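Local coordinates for xyloglucan-specific endo-beta-1,4-glucanase BoGH5A (Bacteroides ovatus, PDB 3ZMR), which cleaves the beta-1,4-glucan backbone of xyloglucan internally, with retention of the beta configuration, to release xyloglucan oligosaccharides, at residues A[340-345]-A[351-356]. Residues are numbered along the deposited sequence; the frame is centred on the assembly and turned at random.
Sequences PYDFTI and NFKSQW. With GLC (alpha-D-glucopyranose), chain L; EDO (1,2-ethanediol), chain F.
In the loop that follows barrel strand 331-337 of this TIM-barrel glycosidase, the chain folds back at 351-356 and runs along one side of the short helix 341-344, with the Phe-343 ring wedged against the backbone of Lys-353 to Trp-356. Phe-343 CG lies anti to the backbone N (chi1 173°), which swings the ring over to Trp-356; CB of Trp-356 sits over the centre of one face, a CH-pi contact 3.7 Å from the Phe-343 centroid. The carbonyl oxygens of Lys-353 and Ser-354 meet the ring's edge, the first 3.3 Å from Phe-343 CD1. With an alanine at Phe-343, these oxygens would probably lose the ring edge they lie against and a gap would face Trp-356 CB. Tyr-419 of helix 406-429 meets Trp-356 edge-to-face and also touches the Phe-343 ring. One residue back along the helix, Asp-342 O accepts a nearly straight hydrogen bond from Lys-353 N (2.8 Å), which approaches from above the carbonyl plane. The Asp-342 carboxylate meets the aliphatic part of Lys-353, OD2 to CG 3.5 Å, but NZ, 5.5 Å from OD2, makes no salt bridge with it. A water bridges OD2 to Asn-351 O, and OD1 is hydrogen-bonded to Ser-366 OG. Of the two segments, only Ile-345, at the helix end, reaches the glycan; the rest is a folded-back loop of the family 5 (beta/alpha)8 barrel.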
ATOM      1  N   PRO A 340     -20.002  -2.659  -5.166  1.00 11.23           N
ATOM      2  CA  PRO A 340     -20.385  -1.535  -5.987  1.00 10.56           C
ATOM      3  C   PRO A 340     -20.619  -0.283  -5.142  1.00 11.52           C
ATOM      4  O   PRO A 340     -21.311  -0.321  -4.095  1.00 12.37           O
ATOM      5  CB  PRO A 340     -21.702  -2.001  -6.622  1.00 14.98           C
ATOM      6  CG  PRO A 340     -22.294  -2.957  -5.645  1.00 13.81           C
ATOM      7  CD  PRO A 340     -21.156  -3.494  -4.787  1.00 12.02           C
ATOM      8  N   TYR A 341     -20.001   0.802  -5.580  1.00 10.49           N
ATOM      9  CA  TYR A 341     -19.991   2.072  -4.852  1.00 10.03           C
ATOM     10  C   TYR A 341     -21.408   2.589  -4.515  1.00 11.24           C
ATOM     11  O   TYR A 341     -21.638   3.090  -3.415  1.00 11.68           O
ATOM     12  CB  TYR A 341     -19.250   3.118  -5.690  1.00 19.05           C
ATOM     13  CG  TYR A 341     -19.295   4.502  -5.124  1.00 16.04           C
ATOM     14  CD1 TYR A 341     -18.444   4.893  -4.106  1.00 22.79           C
ATOM     15  CD2 TYR A 341     -20.194   5.447  -5.632  1.00 16.85           C
ATOM     16  CE1 TYR A 341     -18.486   6.179  -3.590  1.00 25.37           C
ATOM     17  CE2 TYR A 341     -20.233   6.743  -5.134  1.00 19.94           C
ATOM     18  CZ  TYR A 341     -19.385   7.097  -4.112  1.00 22.48           C
ATOM     19  OH  TYR A 341     -19.438   8.375  -3.598  1.00 25.42           O
ATOM     20  N   ASP A 342     -22.348   2.428  -5.441  1.00 11.41           N
ATOM     21  CA  ASP A 342     -23.702   2.937  -5.221  1.00 12.66           C
ATOM     22  C   ASP A 342     -24.493   2.192  -4.133  1.00 13.16           C
ATOM     23  O   ASP A 342     -25.476   2.717  -3.625  1.00 15.41           O
ATOM     24  CB  ASP A 342     -24.504   3.120  -6.529  1.00 14.02           C
ATOM     25  CG  ASP A 342     -24.755   1.850  -7.274  1.00 15.58           C
ATOM     26  OD1 ASP A 342     -24.285   0.766  -6.863  1.00 16.24           O
ATOM     27  OD2 ASP A 342     -25.478   1.932  -8.291  1.00 18.53           O
ATOM     28  N   PHE A 343     -24.026   1.008  -3.773  1.00 12.37           N
ATOM     29  CA  PHE A 343     -24.528   0.281  -2.618  1.00 10.94           C
ATOM     30  C   PHE A 343     -23.730   0.596  -1.335  1.00 12.51           C
ATOM     31  O   PHE A 343     -24.288   0.978  -0.303  1.00 12.40           O
ATOM     32  CB  PHE A 343     -24.524  -1.233  -2.886  1.00 11.83           C
ATOM     33  CG  PHE A 343     -24.861  -2.068  -1.680  1.00 12.04           C
ATOM     34  CD1 PHE A 343     -26.142  -2.102  -1.159  1.00 12.00           C
ATOM     35  CD2 PHE A 343     -23.878  -2.812  -1.052  1.00 10.46           C
ATOM     36  CE1 PHE A 343     -26.422  -2.859  -0.048  1.00 11.84           C
ATOM     37  CE2 PHE A 343     -24.154  -3.580   0.063  1.00 11.68           C
ATOM     38  CZ  PHE A 343     -25.425  -3.599   0.571  1.00 12.40           C
ATOM     39  N   THR A 344     -22.410   0.475  -1.416  1.00 11.24           N
ATOM     40  CA  THR A 344     -21.593   0.509  -0.202  1.00 11.62           C
ATOM     41  C   THR A 344     -21.507   1.880   0.465  1.00 11.40           C
ATOM     42  O   THR A 344     -21.772   1.988   1.657  1.00 14.43           O
ATOM     43  CB  THR A 344     -20.173   0.004  -0.434  1.00 12.27           C
ATOM     44  OG1 THR A 344     -19.554   0.796  -1.452  1.00 10.65           O
ATOM     45  CG2 THR A 344     -20.182  -1.490  -0.800  1.00 18.06           C
ATOM     46  N   ILE A 345     -21.068   2.899  -0.275  1.00 10.60           N
ATOM     47  CA  ILE A 345     -20.651   4.163   0.337  1.00 12.59           C
ATOM     48  C   ILE A 345     -21.155   5.437  -0.361  1.00 14.80           C
ATOM     49  O   ILE A 345     -20.892   6.551   0.099  1.00 15.93           O
ATOM     50  CB  ILE A 345     -19.121   4.220   0.555  1.00 21.30           C
ATOM     51  CG1 ILE A 345     -18.381   4.074  -0.749  1.00 17.09           C
ATOM     52  CG2 ILE A 345     -18.644   3.155   1.560  1.00 28.08           C
ATOM     53  CD1 ILE A 345     -16.903   4.408  -0.594  1.00 21.72           C
ATOM     54  N   ASN A 351     -28.137   8.813  -5.645  1.00 20.23           N
ATOM     55  CA  ASN A 351     -29.015   7.753  -6.120  1.00 19.85           C
ATOM     56  C   ASN A 351     -28.540   6.382  -5.682  1.00 18.44           C
ATOM     57  O   ASN A 351     -28.194   5.532  -6.509  1.00 17.88           O
ATOM     58  CB  ASN A 351     -29.097   7.790  -7.656  1.00 39.55           C
ATOM     59  CG  ASN A 351     -30.122   6.818  -8.202  1.00 33.72           C
ATOM     60  OD1 ASN A 351     -31.191   6.636  -7.606  1.00 31.89           O
ATOM     61  ND2 ASN A 351     -29.819   6.198  -9.347  1.00 78.56           N
ATOM     62  N   PHE A 352     -28.537   6.153  -4.365  1.00 16.98           N
ATOM     63  CA  PHE A 352     -27.949   4.907  -3.832  1.00 13.69           C
ATOM     64  C   PHE A 352     -28.844   3.694  -4.085  1.00 13.35           C
ATOM     65  O   PHE A 352     -30.058   3.822  -4.335  1.00 16.09           O
ATOM     66  CB  PHE A 352     -27.632   5.011  -2.333  1.00 13.10           C
ATOM     67  CG  PHE A 352     -28.846   5.231  -1.470  1.00 14.15           C
ATOM     68  CD1 PHE A 352     -29.612   4.149  -1.029  1.00 14.11           C
ATOM     69  CD2 PHE A 352     -29.227   6.508  -1.107  1.00 14.75           C
ATOM     70  CE1 PHE A 352     -30.740   4.359  -0.256  1.00 11.77           C
ATOM     71  CE2 PHE A 352     -30.349   6.719  -0.313  1.00 16.53           C
ATOM     72  CZ  PHE A 352     -31.115   5.641   0.091  1.00 14.33           C
ATOM     73  N   LYS A 353     -28.240   2.515  -4.013  1.00 13.97           N
ATOM     74  CA  LYS A 353     -28.955   1.257  -4.067  1.00 13.73           C
ATOM     75  C   LYS A 353     -28.930   0.666  -2.667  1.00 12.72           C
ATOM     76  O   LYS A 353     -27.863   0.581  -2.053  1.00 14.11           O
ATOM     77  CB  LYS A 353     -28.325   0.315  -5.066  1.00 13.65           C
ATOM     78  CG  LYS A 353     -28.255   0.850  -6.484  1.00 18.07           C
ATOM     79  CD  LYS A 353     -29.628   1.081  -7.085  1.00 23.71           C
ATOM     80  CE  LYS A 353     -29.540   1.487  -8.550  1.00 32.85           C
ATOM     81  NZ  LYS A 353     -30.889   1.855  -9.043  1.00 66.21           N
ATOM     82  N   SER A 354     -30.091   0.291  -2.143  1.00 12.82           N
ATOM     83  CA  SER A 354     -30.207  -0.186  -0.774  1.00 13.95           C
ATOM     84  C   SER A 354     -30.002  -1.702  -0.630  1.00 11.22           C
ATOM     85  O   SER A 354     -29.865  -2.201   0.493  1.00 13.39           O
ATOM     86  CB  SER A 354     -31.578   0.197  -0.159  1.00 13.83           C
ATOM     87  OG  SER A 354     -32.617  -0.409  -0.905  1.00 15.90           O
ATOM     88  N   GLN A 355     -30.066  -2.428  -1.761  1.00 12.80           N
ATOM     89  CA  GLN A 355     -30.054  -3.881  -1.765  1.00 16.24           C
ATOM     90  C   GLN A 355     -28.846  -4.402  -2.540  1.00 10.80           C
ATOM     91  O   GLN A 355     -28.232  -3.681  -3.338  1.00 14.73           O
ATOM     92  CB  GLN A 355     -31.317  -4.437  -2.414  1.00 13.49           C
ATOM     93  CG  GLN A 355     -32.554  -4.057  -1.608  1.00 14.80           C
ATOM     94  CD  GLN A 355     -33.859  -4.423  -2.296  1.00 17.43           C
ATOM     95  OE1 GLN A 355     -33.881  -4.935  -3.421  1.00 19.52           O
ATOM     96  NE2 GLN A 355     -34.957  -4.137  -1.627  1.00 23.55           N
ATOM     97  N   TRP A 356     -28.536  -5.661  -2.277  1.00 13.23           N
ATOM     98  CA  TRP A 356     -27.380  -6.338  -2.889  1.00 10.15           C
ATOM     99  C   TRP A 356     -27.600  -7.848  -2.922  1.00 12.38           C
ATOM    100  O   TRP A 356     -28.096  -8.428  -1.960  1.00 13.52           O
ATOM    101  CB  TRP A 356     -26.087  -6.028  -2.072  1.00 11.23           C
ATOM    102  CG  TRP A 356     -24.919  -6.754  -2.679  1.00 10.87           C
ATOM    103  CD1 TRP A 356     -24.109  -6.297  -3.713  1.00 12.05           C
ATOM    104  CD2 TRP A 356     -24.492  -8.108  -2.416  1.00  9.76           C
ATOM    105  NE1 TRP A 356     -23.215  -7.272  -4.085  1.00 10.65           N
ATOM    106  CE2 TRP A 356     -23.414  -8.392  -3.311  1.00 11.30           C
ATOM    107  CE3 TRP A 356     -24.904  -9.110  -1.515  1.00 12.01           C
ATOM    108  CZ2 TRP A 356     -22.795  -9.655  -3.360  1.00 11.67           C
ATOM    109  CZ3 TRP A 356     -24.269 -10.344  -1.552  1.00 12.36           C
ATOM    110  CH2 TRP A 356     -23.197 -10.597  -2.457  1.00 12.07           C
TER
HETATM  111  C1  GLC L1519     -11.382   5.038   1.846  0.50 18.82           C
HETATM  112  C2  GLC L1519     -10.657   6.037   2.740  0.50 15.45           C
HETATM  113  C3  GLC L1519     -11.451   6.346   4.010  0.50 13.01           C
HETATM  114  C4  GLC L1519     -12.855   6.774   3.573  0.50 18.55           C
HETATM  115  C5  GLC L1519     -13.443   5.773   2.568  0.50 39.31           C
HETATM  116  C6  GLC L1519     -14.853   6.115   2.097  0.50 70.31           C
HETATM  117  O2  GLC L1519      -9.371   5.544   3.010  0.50 11.30           O
HETATM  118  O3  GLC L1519     -10.774   7.313   4.844  0.50  7.94           O
HETATM  119  O4  GLC L1519     -13.630   6.795   4.741  0.50 25.57           O
HETATM  120  O5  GLC L1519     -12.590   5.636   1.454  0.50 24.90           O
HETATM  121  O6  GLC L1519     -15.748   5.466   2.980  0.50 90.45           O
HETATM  122  C1  EDO F1512     -34.647   2.358  -0.261  1.00 21.22           C
HETATM  123  O1  EDO F1512     -34.402   1.713  -1.523  1.00 22.25           O
HETATM  124  C2  EDO F1512     -36.071   2.921  -0.220  1.00 21.55           C
HETATM  125  O2  EDO F1512     -36.167   3.953  -1.204  1.00 20.55           O
HETATM  126  O   HOH W   1     -26.929   4.260  -8.710  1.00 27.59           O
HETATM  127  O   HOH W   2     -27.198   0.578   0.624  1.00 13.75           O